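Local coordinates for protein MYB21 (PDB 3OSG) that binds, through its Myb R2R3 domain, the MRE-1 promoter element of the ap65-1 gene and probably regulates transcription of that gene as a nuclear factor, at a contact of chain A with DNA. Numbering follows the deposited sequence.

The three contacts place one chain of the R2R3 domain around a short duplex. Contacts 1 and 3 lie about 12 Å apart between their C-alpha centres and share Tyr55, near the C-terminal end of helix 45-56, so the phosphates of contact 1 adjoin the bases read in contact 3 by helix 96-109. Contact 2, on the N-terminal segment, is about 14 Å from contact 1 and about 20 Å from contact 3; it shares no residue with either, but chain continuity from Lys11 to Lys13 ties it to contact 1. Backbone anchoring thus continues from the base-reading helix toward the N-terminal segment and could help set the helix's register.

Contact 1: a contact of chain A with DNA. Residues 13-14, 51, 55. With nucleotides of chain B.
Arg51 and Tyr55, one helical turn apart on helix 45-56 of this Myb R2R3 domain, meet the two consecutive phosphates of DA5 and DT6 in chain B. Arg51 runs from its CB with CG anti to the backbone N (chi1 -173°). Arg51 CG lies over the centre of the Phe14 ring, 3.6 Å above its plane, and a bend at chi2 (60°) turns CD toward the DT6 phosphate. Arg51 CD then passes 3.4 Å from OP2 of DT6, a phosphate oxygen that NH1 also reaches, as a salt bridge and hydrogen bond of 2.9 Å. This bond is bent, 134° at the hydrogen, because OP2 is tilted out of the guanidinium plane. Tyr55 CB packs against one face of the guanidinium near its rim, and water 1 lies over the opposite face. The same phosphate is gripped at its other oxygen: Phe14 N donates to OP1 of DT6 at 2.9 Å, nearly straight, and water 1 links OP1 to the Phe14 carbonyl. At the neighbouring phosphate, Tyr55 OH donates to OP2 of DA5 at 2.7 Å, with that oxygen at the ring edge and in its plane. Lys13 lies alongside the sugars, its CD 3.7 Å from DT6 C5', while NZ makes a weak bond to the deoxyribose O4' of DA5.

Contact 2: a contact of chain A with DNA. Residues 5, 9-11. With nucleotides of chain B; nucleotides of chain C.
Lys10 and Lys11 meet the DNA differently, one through its main chain and the other with its side chain laid between the two strands. They belong to the N-terminal segment of the Myb R2R3 domain, modelled here as loop. The amide N of Lys10 donates to OP1 of the DT10 phosphate in chain C at 2.9 Å and 164° at the hydrogen, while its CB packs 3.9 Å from DA9 C4'. Lys11 turns at chi2 (-60°) and then runs straight through CD and CE. Its stem follows the DA9 sugar: Lys11 CE is 3.3 Å from the DA9 ring oxygen O4'. The tip crosses to the opposite strand, where Lys11 NZ donates a hydrogen bond to the deoxyribose O4' of DC7 in chain B at 3.1 Å. No ring stacking takes part; aliphatic stems rest on sugars, the Lys10 main-chain N holds a phosphate and the Lys11 NZ a sugar oxygen. The Lys11 ammonium, placed between two phosphate backbones, would probably gain from their negative potential although its bond is to a sugar oxygen. Water 2 bridges Asn5 O to DT10 O3'. By spanning both strands through sugar and phosphate atoms, the segment probably secures the domain on its site largely independently of base identity.

Contact 3: a contact of chain A with DNA. Residues 55, 97, 100-101. With nucleotides of chain B; nucleotides of chain C.
Asn101 and Lys100, neighbours on helix 96-109, a recognition helix of this Myb R2R3 domain, whose repeats have a helix-turn-helix-like fold, read bases on opposite strands in the major groove. Asn101 offers its amide to the Hoogsteen edge of DA5 in chain B: ND2 donates to N7 at 2.9 Å, and OD1 accepts from N6 at 3.1 Å. The pairing is somewhat twisted, N7 lying 27° out of the amide plane and N6 tilted 22° from the carbonyl plane, yet the donor-acceptor pattern matches adenine. Lys100 CG is set on the side flanked by both main-chain neighbours (chi1 71°), and the chain runs extended to CE and bends at chi4. There Lys100 NZ donates to O6 of DG6 in chain C at 2.9 Å and also to its N7, a pairing characteristic of guanine. Waters 3 and 4 also meet NZ, leading on to DT6 O4 and to N7 and N6 of DA7, so the intervening A-T pair is touched indirectly. Ile97 adds shape readout, its CG2 branch meeting the C7 methyl of DT6 at 3.6 Å.

Backbone contacts are separate. The DA5 sugar lies over one face of the Tyr55 ring, toward the rim, with Tyr55 CZ 3.8 Å from DA5 C2', and water 5 joins Asn101 ND2 to OP2 of DA5. Together these contacts let the domain recognise successive base pairs of its promoter element and probably help fix the helix in the groove.

Contact 1: a contact of chain A with DNA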
loop_
_atom_site.group_PDB
_atom_site.type_symbol
_atom_site.label_atom_id
_atom_site.label_comp_id
_atom_site.label_asym_id
_atom_site.label_seq_id
_atom_site.Cartn_x
_atom_site.Cartn_y
_atom_site.Cartn_z
ATOM N N LYS A 13 -1.807 -4.179 -12.503
ATOM C CA LYS A 13 -1.459 -4.805 -11.227
ATOM C C LYS A 13 -0.089 -5.461 -11.307
ATOM O O LYS A 13 0.245 -6.062 -12.322
ATOM C CB LYS A 13 -2.482 -5.892 -10.874
ATOM C CG LYS A 13 -3.949 -5.451 -10.923
ATOM C CD LYS A 13 -4.404 -4.806 -9.614
ATOM C CE LYS A 13 -5.926 -4.722 -9.566
ATOM N NZ LYS A 13 -6.470 -4.604 -8.178
ATOM N N PHE A 14 0.701 -5.364 -10.245
ATOM C CA PHE A 14 1.949 -6.110 -10.175
ATOM C C PHE A 14 1.670 -7.610 -10.107
ATOM O O PHE A 14 0.828 -8.063 -9.329
ATOM C CB PHE A 14 2.758 -5.713 -8.948
ATOM C CG PHE A 14 3.667 -4.552 -9.179
ATOM C CD1 PHE A 14 3.149 -3.282 -9.352
ATOM C CD2 PHE A 14 5.040 -4.731 -9.216
ATOM C CE1 PHE A 14 3.977 -2.222 -9.565
ATOM C CE2 PHE A 14 5.873 -3.679 -9.444
ATOM C CZ PHE A 14 5.349 -2.418 -9.620
ATOM N N ARG A 51 4.471 0.241 -4.821
ATOM C CA ARG A 51 4.341 -1.184 -4.601
ATOM C C ARG A 51 5.212 -1.628 -3.430
ATOM O O ARG A 51 4.758 -2.348 -2.543
ATOM C CB ARG A 51 4.688 -1.956 -5.867
ATOM C CG ARG A 51 4.417 -3.456 -5.758
ATOM C CD ARG A 51 2.937 -3.757 -5.466
ATOM N NE ARG A 51 2.725 -5.193 -5.341
ATOM C CZ ARG A 51 1.615 -5.761 -4.886
ATOM N NH1 ARG A 51 0.591 -5.010 -4.499
ATOM N NH2 ARG A 51 1.534 -7.090 -4.824
ATOM N N TYR A 55 3.195 -2.490 -0.086
ATOM C CA TYR A 55 2.876 -3.917 -0.207
ATOM C C TYR A 55 4.021 -4.916 0.002
ATOM O O TYR A 55 3.791 -6.000 0.536
ATOM C CB TYR A 55 2.114 -4.196 -1.513
ATOM C CG TYR A 55 0.787 -3.471 -1.515
ATOM C CD1 TYR A 55 -0.323 -4.020 -0.887
ATOM C CD2 TYR A 55 0.666 -2.212 -2.092
ATOM C CE1 TYR A 55 -1.517 -3.352 -0.850
ATOM C CE2 TYR A 55 -0.525 -1.534 -2.074
ATOM C CZ TYR A 55 -1.617 -2.104 -1.444
ATOM O OH TYR A 55 -2.805 -1.432 -1.400
ATOM P P DA B 5 -5.176 -4.015 -1.342
ATOM O OP1 DA B 5 -5.004 -5.384 -0.853
ATOM O OP2 DA B 5 -4.849 -2.856 -0.483
ATOM O "O5'" DA B 5 -4.339 -3.886 -2.699
ATOM C "C5'" DA B 5 -4.588 -4.829 -3.720
ATOM C "C4'" DA B 5 -4.233 -4.239 -5.063
ATOM O "O4'" DA B 5 -5.202 -3.212 -5.396
ATOM C "C3'" DA B 5 -2.870 -3.544 -5.123
ATOM O "O3'" DA B 5 -2.358 -3.703 -6.436
ATOM C "C2'" DA B 5 -3.207 -2.084 -4.854
ATOM C "C1'" DA B 5 -4.577 -1.950 -5.506
ATOM N N9 DA B 5 -5.461 -1.010 -4.821
ATOM C C8 DA B 5 -5.581 -0.837 -3.471
ATOM N N7 DA B 5 -6.457 0.078 -3.120
ATOM C C5 DA B 5 -6.971 0.518 -4.317
ATOM C C6 DA B 5 -7.960 1.472 -4.620
ATOM N N6 DA B 5 -8.610 2.162 -3.677
ATOM N N1 DA B 5 -8.256 1.682 -5.912
ATOM C C2 DA B 5 -7.610 0.970 -6.844
ATOM N N3 DA B 5 -6.653 0.044 -6.672
ATOM C C4 DA B 5 -6.372 -0.141 -5.379
ATOM P P DT B 6 -1.022 -3.010 -6.972
ATOM O OP1 DT B 6 -0.529 -4.006 -7.953
ATOM O OP2 DT B 6 -0.167 -2.541 -5.858
ATOM O "O5'" DT B 6 -1.512 -1.700 -7.745
ATOM C "C5'" DT B 6 -2.336 -1.833 -8.906
ATOM C "C4'" DT B 6 -2.867 -0.479 -9.357
ATOM O "O4'" DT B 6 -3.534 0.160 -8.261
ATOM C "C3'" DT B 6 -1.864 0.568 -9.838
ATOM O "O3'" DT B 6 -2.208 0.802 -11.191
ATOM C "C2'" DT B 6 -2.093 1.816 -8.958
ATOM C "C1'" DT B 6 -3.513 1.557 -8.476
ATOM N N1 DT B 6 -3.914 2.124 -7.164
ATOM C C2 DT B 6 -4.909 3.067 -7.117
ATOM O O2 DT B 6 -5.445 3.496 -8.112
ATOM N N3 DT B 6 -5.244 3.510 -5.866
ATOM C C4 DT B 6 -4.686 3.111 -4.680
ATOM O O4 DT B 6 -5.063 3.578 -3.622
ATOM C C5 DT B 6 -3.634 2.116 -4.773
ATOM C C7 DT B 6 -2.943 1.603 -3.532
ATOM C C6 DT B 6 -3.305 1.674 -6.002
HETATM O O HOH W 1 -1.033 -6.581 -7.543
#

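Contact 2: a contact of chain A with DNA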
loop_
_atom_site.group_PDB
_atom_site.type_symbol
_atom_site.label_atom_id
_atom_site.label_comp_id
_atom_site.label_asym_id
_atom_site.label_seq_id
_atom_site.Cartn_x
_atom_site.Cartn_y
_atom_site.Cartn_z
ATOM N N ASN A 5 -7.440 -5.230 -20.920
ATOM C CA ASN A 5 -8.852 -5.035 -20.553
ATOM C C ASN A 5 -9.257 -4.148 -19.335
ATOM O O ASN A 5 -9.104 -4.512 -18.158
ATOM C CB ASN A 5 -9.636 -6.321 -20.607
ATOM C CG ASN A 5 -10.562 -6.322 -21.762
ATOM O OD1 ASN A 5 -11.666 -6.875 -21.711
ATOM N ND2 ASN A 5 -10.154 -5.626 -22.808
ATOM N N ALA A 9 -5.535 -2.416 -19.781
ATOM C CA ALA A 9 -6.168 -2.142 -18.499
ATOM C C ALA A 9 -5.682 -0.792 -17.950
ATOM O O ALA A 9 -4.513 -0.450 -18.093
ATOM C CB ALA A 9 -5.871 -3.257 -17.519
ATOM N N LYS A 10 -6.580 -0.032 -17.332
ATOM C CA LYS A 10 -6.196 1.256 -16.771
ATOM C C LYS A 10 -5.651 1.091 -15.364
ATOM O O LYS A 10 -5.238 2.063 -14.737
ATOM C CB LYS A 10 -7.360 2.246 -16.776
ATOM C CG LYS A 10 -7.874 2.590 -18.168
ATOM C CD LYS A 10 -9.088 3.520 -18.107
ATOM C CE LYS A 10 -9.652 3.793 -19.503
ATOM N NZ LYS A 10 -10.508 5.022 -19.568
ATOM N N LYS A 11 -5.679 -0.139 -14.859
ATOM C CA LYS A 11 -4.966 -0.475 -13.646
ATOM C C LYS A 11 -4.058 -1.630 -14.006
ATOM O O LYS A 11 -4.540 -2.717 -14.277
ATOM C CB LYS A 11 -5.909 -0.902 -12.514
ATOM C CG LYS A 11 -6.889 0.162 -12.045
ATOM C CD LYS A 11 -6.180 1.418 -11.521
ATOM C CE LYS A 11 -7.198 2.386 -10.984
ATOM N NZ LYS A 11 -6.646 3.657 -10.501
ATOM P P DC B 7 -1.316 1.705 -12.161
ATOM O OP1 DC B 7 -1.578 1.142 -13.486
ATOM O OP2 DC B 7 0.035 1.715 -11.563
ATOM O "O5'" DC B 7 -1.867 3.206 -12.153
ATOM C "C5'" DC B 7 -3.084 3.511 -12.812
ATOM C "C4'" DC B 7 -3.570 4.906 -12.456
ATOM O "O4'" DC B 7 -3.914 5.018 -11.038
ATOM C "C3'" DC B 7 -2.600 6.046 -12.772
ATOM O "O3'" DC B 7 -3.385 7.041 -13.440
ATOM C "C2'" DC B 7 -2.133 6.483 -11.391
ATOM C "C1'" DC B 7 -3.384 6.233 -10.543
ATOM N N1 DC B 7 -3.176 6.126 -9.063
ATOM C C2 DC B 7 -4.093 6.737 -8.231
ATOM O O2 DC B 7 -5.030 7.333 -8.743
ATOM N N3 DC B 7 -3.947 6.660 -6.894
ATOM C C4 DC B 7 -2.927 6.013 -6.361
ATOM N N4 DC B 7 -2.850 5.990 -5.023
ATOM C C5 DC B 7 -1.958 5.371 -7.189
ATOM C C6 DC B 7 -2.132 5.450 -8.521
ATOM P P DA C 9 -12.272 5.179 -14.234
ATOM O OP1 DA C 9 -11.873 5.647 -15.557
ATOM O OP2 DA C 9 -13.694 5.033 -13.899
ATOM O "O5'" DA C 9 -11.588 3.760 -13.945
ATOM C "C5'" DA C 9 -10.187 3.603 -14.074
ATOM C "C4'" DA C 9 -9.842 2.165 -13.764
ATOM O "O4'" DA C 9 -10.097 1.860 -12.380
ATOM C "C3'" DA C 9 -10.656 1.145 -14.557
ATOM O "O3'" DA C 9 -9.731 0.173 -14.969
ATOM C "C2'" DA C 9 -11.684 0.578 -13.565
ATOM C "C1'" DA C 9 -10.980 0.730 -12.220
ATOM N N9 DA C 9 -11.771 1.085 -11.034
ATOM C C8 DA C 9 -12.860 1.944 -10.975
ATOM N N7 DA C 9 -13.331 2.128 -9.770
ATOM C C5 DA C 9 -12.486 1.372 -8.968
ATOM C C6 DA C 9 -12.432 1.151 -7.579
ATOM N N6 DA C 9 -13.274 1.708 -6.709
ATOM N N1 DA C 9 -11.458 0.349 -7.091
ATOM C C2 DA C 9 -10.601 -0.207 -7.956
ATOM N N3 DA C 9 -10.547 -0.083 -9.274
ATOM C C4 DA C 9 -11.510 0.738 -9.730
ATOM P P DT C 10 -10.191 -1.052 -15.899
ATOM O OP1 DT C 10 -9.082 -1.321 -16.836
ATOM O OP2 DT C 10 -11.561 -0.769 -16.340
ATOM O "O5'" DT C 10 -10.268 -2.254 -14.874
ATOM C "C5'" DT C 10 -9.123 -2.667 -14.184
ATOM C "C4'" DT C 10 -9.527 -3.657 -13.113
ATOM O "O4'" DT C 10 -10.274 -2.990 -12.070
ATOM C "C3'" DT C 10 -10.429 -4.780 -13.643
ATOM O "O3'" DT C 10 -9.727 -6.008 -13.444
ATOM C "C2'" DT C 10 -11.717 -4.670 -12.820
ATOM C "C1'" DT C 10 -11.261 -3.885 -11.596
ATOM N N1 DT C 10 -12.325 -3.045 -10.952
ATOM C C2 DT C 10 -12.414 -3.054 -9.590
ATOM O O2 DT C 10 -11.669 -3.701 -8.884
ATOM N N3 DT C 10 -13.393 -2.246 -9.086
ATOM C C4 DT C 10 -14.279 -1.464 -9.790
ATOM O O4 DT C 10 -15.111 -0.774 -9.214
ATOM C C5 DT C 10 -14.140 -1.504 -11.224
ATOM C C7 DT C 10 -15.037 -0.683 -12.119
ATOM C C6 DT C 10 -13.178 -2.281 -11.724
HETATM O O HOH W 2 -7.789 -5.891 -15.974
#

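Contact 3: a contact of chain A with DNA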
loop_
_atom_site.group_PDB
_atom_site.type_symbol
_atom_site.label_atom_id
_atom_site.label_comp_id
_atom_site.label_asym_id
_atom_site.label_seq_id
_atom_site.Cartn_x
_atom_site.Cartn_y
_atom_site.Cartn_z
ATOM N N TYR A 55 3.195 -2.490 -0.086
ATOM C CA TYR A 55 2.876 -3.917 -0.207
ATOM C C TYR A 55 4.021 -4.916 0.002
ATOM O O TYR A 55 3.791 -6.000 0.536
ATOM C CB TYR A 55 2.114 -4.196 -1.513
ATOM C CG TYR A 55 0.787 -3.471 -1.515
ATOM C CD1 TYR A 55 -0.323 -4.020 -0.887
ATOM C CD2 TYR A 55 0.666 -2.212 -2.092
ATOM C CE1 TYR A 55 -1.517 -3.352 -0.850
ATOM C CE2 TYR A 55 -0.525 -1.534 -2.074
ATOM C CZ TYR A 55 -1.617 -2.104 -1.444
ATOM O OH TYR A 55 -2.805 -1.432 -1.400
ATOM N N ILE A 97 -2.301 4.322 2.895
ATOM C CA ILE A 97 -3.075 3.710 1.819
ATOM C C ILE A 97 -4.067 2.724 2.430
ATOM O O ILE A 97 -5.255 2.766 2.128
ATOM C CB ILE A 97 -2.173 2.920 0.832
ATOM C CG1 ILE A 97 -1.368 3.867 -0.065
ATOM C CG2 ILE A 97 -2.998 1.910 0.030
ATOM C CD1 ILE A 97 -2.174 4.939 -0.744
ATOM N N LYS A 100 -6.852 4.536 4.695
ATOM C CA LYS A 100 -7.946 5.189 3.975
ATOM C C LYS A 100 -8.866 4.199 3.214
ATOM O O LYS A 100 -10.070 4.421 3.130
ATOM C CB LYS A 100 -7.487 6.394 3.129
ATOM C CG LYS A 100 -6.670 6.116 1.871
ATOM C CD LYS A 100 -6.263 7.441 1.211
ATOM C CE LYS A 100 -5.373 7.206 -0.003
ATOM N NZ LYS A 100 -6.137 6.528 -1.099
ATOM N N ASN A 101 -8.322 3.091 2.712
ATOM C CA ASN A 101 -9.186 2.031 2.175
ATOM C C ASN A 101 -10.103 1.442 3.259
ATOM O O ASN A 101 -11.291 1.186 3.029
ATOM C CB ASN A 101 -8.357 0.899 1.534
ATOM C CG ASN A 101 -7.864 1.252 0.131
ATOM O OD1 ASN A 101 -8.479 2.046 -0.586
ATOM N ND2 ASN A 101 -6.759 0.651 -0.263
ATOM P P DT B 4 -10.956 -5.370 1.665
ATOM O OP1 DT B 4 -10.340 -6.640 2.059
ATOM O OP2 DT B 4 -11.214 -4.324 2.666
ATOM O "O5'" DT B 4 -10.071 -4.722 0.486
ATOM C "C5'" DT B 4 -9.729 -5.534 -0.639
ATOM C "C4'" DT B 4 -8.877 -4.751 -1.622
ATOM O "O4'" DT B 4 -9.732 -3.838 -2.350
ATOM C "C3'" DT B 4 -7.799 -3.863 -1.006
ATOM O "O3'" DT B 4 -6.676 -3.867 -1.882
ATOM C "C2'" DT B 4 -8.433 -2.483 -1.043
ATOM C "C1'" DT B 4 -9.069 -2.600 -2.416
ATOM N N1 DT B 4 -10.062 -1.586 -2.775
ATOM C C2 DT B 4 -10.250 -1.298 -4.104
ATOM O O2 DT B 4 -9.643 -1.850 -5.010
ATOM N N3 DT B 4 -11.194 -0.345 -4.353
ATOM C C4 DT B 4 -11.949 0.335 -3.415
ATOM O O4 DT B 4 -12.774 1.168 -3.756
ATOM C C5 DT B 4 -11.701 -0.004 -2.033
ATOM C C7 DT B 4 -12.464 0.670 -0.927
ATOM C C6 DT B 4 -10.784 -0.951 -1.782
ATOM P P DA B 5 -5.176 -4.015 -1.342
ATOM O OP1 DA B 5 -5.004 -5.384 -0.853
ATOM O OP2 DA B 5 -4.849 -2.856 -0.483
ATOM O "O5'" DA B 5 -4.339 -3.886 -2.699
ATOM C "C5'" DA B 5 -4.588 -4.829 -3.720
ATOM C "C4'" DA B 5 -4.233 -4.239 -5.063
ATOM O "O4'" DA B 5 -5.202 -3.212 -5.396
ATOM C "C3'" DA B 5 -2.870 -3.544 -5.123
ATOM O "O3'" DA B 5 -2.358 -3.703 -6.436
ATOM C "C2'" DA B 5 -3.207 -2.084 -4.854
ATOM C "C1'" DA B 5 -4.577 -1.950 -5.506
ATOM N N9 DA B 5 -5.461 -1.010 -4.821
ATOM C C8 DA B 5 -5.581 -0.837 -3.471
ATOM N N7 DA B 5 -6.457 0.078 -3.120
ATOM C C5 DA B 5 -6.971 0.518 -4.317
ATOM C C6 DA B 5 -7.960 1.472 -4.620
ATOM N N6 DA B 5 -8.610 2.162 -3.677
ATOM N N1 DA B 5 -8.256 1.682 -5.912
ATOM C C2 DA B 5 -7.610 0.970 -6.844
ATOM N N3 DA B 5 -6.653 0.044 -6.672
ATOM C C4 DA B 5 -6.372 -0.141 -5.379
ATOM P P DT B 6 -1.022 -3.010 -6.972
ATOM O OP1 DT B 6 -0.529 -4.006 -7.953
ATOM O OP2 DT B 6 -0.167 -2.541 -5.858
ATOM O "O5'" DT B 6 -1.512 -1.700 -7.745
ATOM C "C5'" DT B 6 -2.336 -1.833 -8.906
ATOM C "C4'" DT B 6 -2.867 -0.479 -9.357
ATOM O "O4'" DT B 6 -3.534 0.160 -8.261
ATOM C "C3'" DT B 6 -1.864 0.568 -9.838
ATOM O "O3'" DT B 6 -2.208 0.802 -11.191
ATOM C "C2'" DT B 6 -2.093 1.816 -8.958
ATOM C "C1'" DT B 6 -3.513 1.557 -8.476
ATOM N N1 DT B 6 -3.914 2.124 -7.164
ATOM C C2 DT B 6 -4.909 3.067 -7.117
ATOM O O2 DT B 6 -5.445 3.496 -8.112
ATOM N N3 DT B 6 -5.244 3.510 -5.866
ATOM C C4 DT B 6 -4.686 3.111 -4.680
ATOM O O4 DT B 6 -5.063 3.578 -3.622
ATOM C C5 DT B 6 -3.634 2.116 -4.773
ATOM C C7 DT B 6 -2.943 1.603 -3.532
ATOM C C6 DT B 6 -3.305 1.674 -6.002
ATOM P P DG C 6 -8.907 12.516 1.258
ATOM O OP1 DG C 6 -9.727 13.482 2.015
ATOM O OP2 DG C 6 -8.864 11.117 1.697
ATOM O "O5'" DG C 6 -9.343 12.623 -0.249
ATOM C "C5'" DG C 6 -9.358 13.906 -0.859
ATOM C "C4'" DG C 6 -9.544 13.813 -2.363
ATOM O "O4'" DG C 6 -8.500 13.024 -3.005
ATOM C "C3'" DG C 6 -10.867 13.197 -2.785
ATOM O "O3'" DG C 6 -11.305 13.989 -3.899
ATOM C "C2'" DG C 6 -10.472 11.761 -3.144
ATOM C "C1'" DG C 6 -9.058 11.925 -3.707
ATOM N N9 DG C 6 -8.141 10.818 -3.432
ATOM C C8 DG C 6 -7.878 10.302 -2.199
ATOM N N7 DG C 6 -6.996 9.344 -2.207
ATOM C C5 DG C 6 -6.640 9.212 -3.539
ATOM C C6 DG C 6 -5.716 8.309 -4.141
ATOM O O6 DG C 6 -5.012 7.457 -3.560
ATOM N N1 DG C 6 -5.647 8.497 -5.526
ATOM C C2 DG C 6 -6.394 9.453 -6.200
ATOM N N2 DG C 6 -6.234 9.544 -7.524
ATOM N N3 DG C 6 -7.256 10.290 -5.635
ATOM C C4 DG C 6 -7.330 10.123 -4.304
ATOM P P DA C 7 -12.725 13.774 -4.617
ATOM O OP1 DA C 7 -12.891 14.954 -5.491
ATOM O OP2 DA C 7 -13.710 13.387 -3.613
ATOM O "O5'" DA C 7 -12.488 12.467 -5.540
ATOM C "C5'" DA C 7 -11.742 12.580 -6.755
ATOM C "C4'" DA C 7 -11.474 11.219 -7.367
ATOM O "O4'" DA C 7 -10.602 10.455 -6.503
ATOM C "C3'" DA C 7 -12.713 10.354 -7.532
ATOM O "O3'" DA C 7 -13.137 10.505 -8.878
ATOM C "C2'" DA C 7 -12.252 8.943 -7.152
ATOM C "C1'" DA C 7 -10.756 9.116 -6.922
ATOM N N9 DA C 7 -10.201 8.268 -5.885
ATOM C C8 DA C 7 -10.544 8.228 -4.555
ATOM N N7 DA C 7 -9.825 7.361 -3.860
ATOM C C5 DA C 7 -8.976 6.807 -4.789
ATOM C C6 DA C 7 -7.982 5.813 -4.685
ATOM N N6 DA C 7 -7.676 5.191 -3.534
ATOM N N1 DA C 7 -7.307 5.503 -5.810
ATOM C C2 DA C 7 -7.614 6.136 -6.948
ATOM N N3 DA C 7 -8.535 7.080 -7.176
ATOM C C4 DA C 7 -9.185 7.368 -6.038
HETATM O O HOH W 3 -5.822 3.966 -0.794
HETATM O O HOH W 4 -8.940 6.652 -0.999
HETATM O O HOH W 5 -5.956 -1.398 1.541
#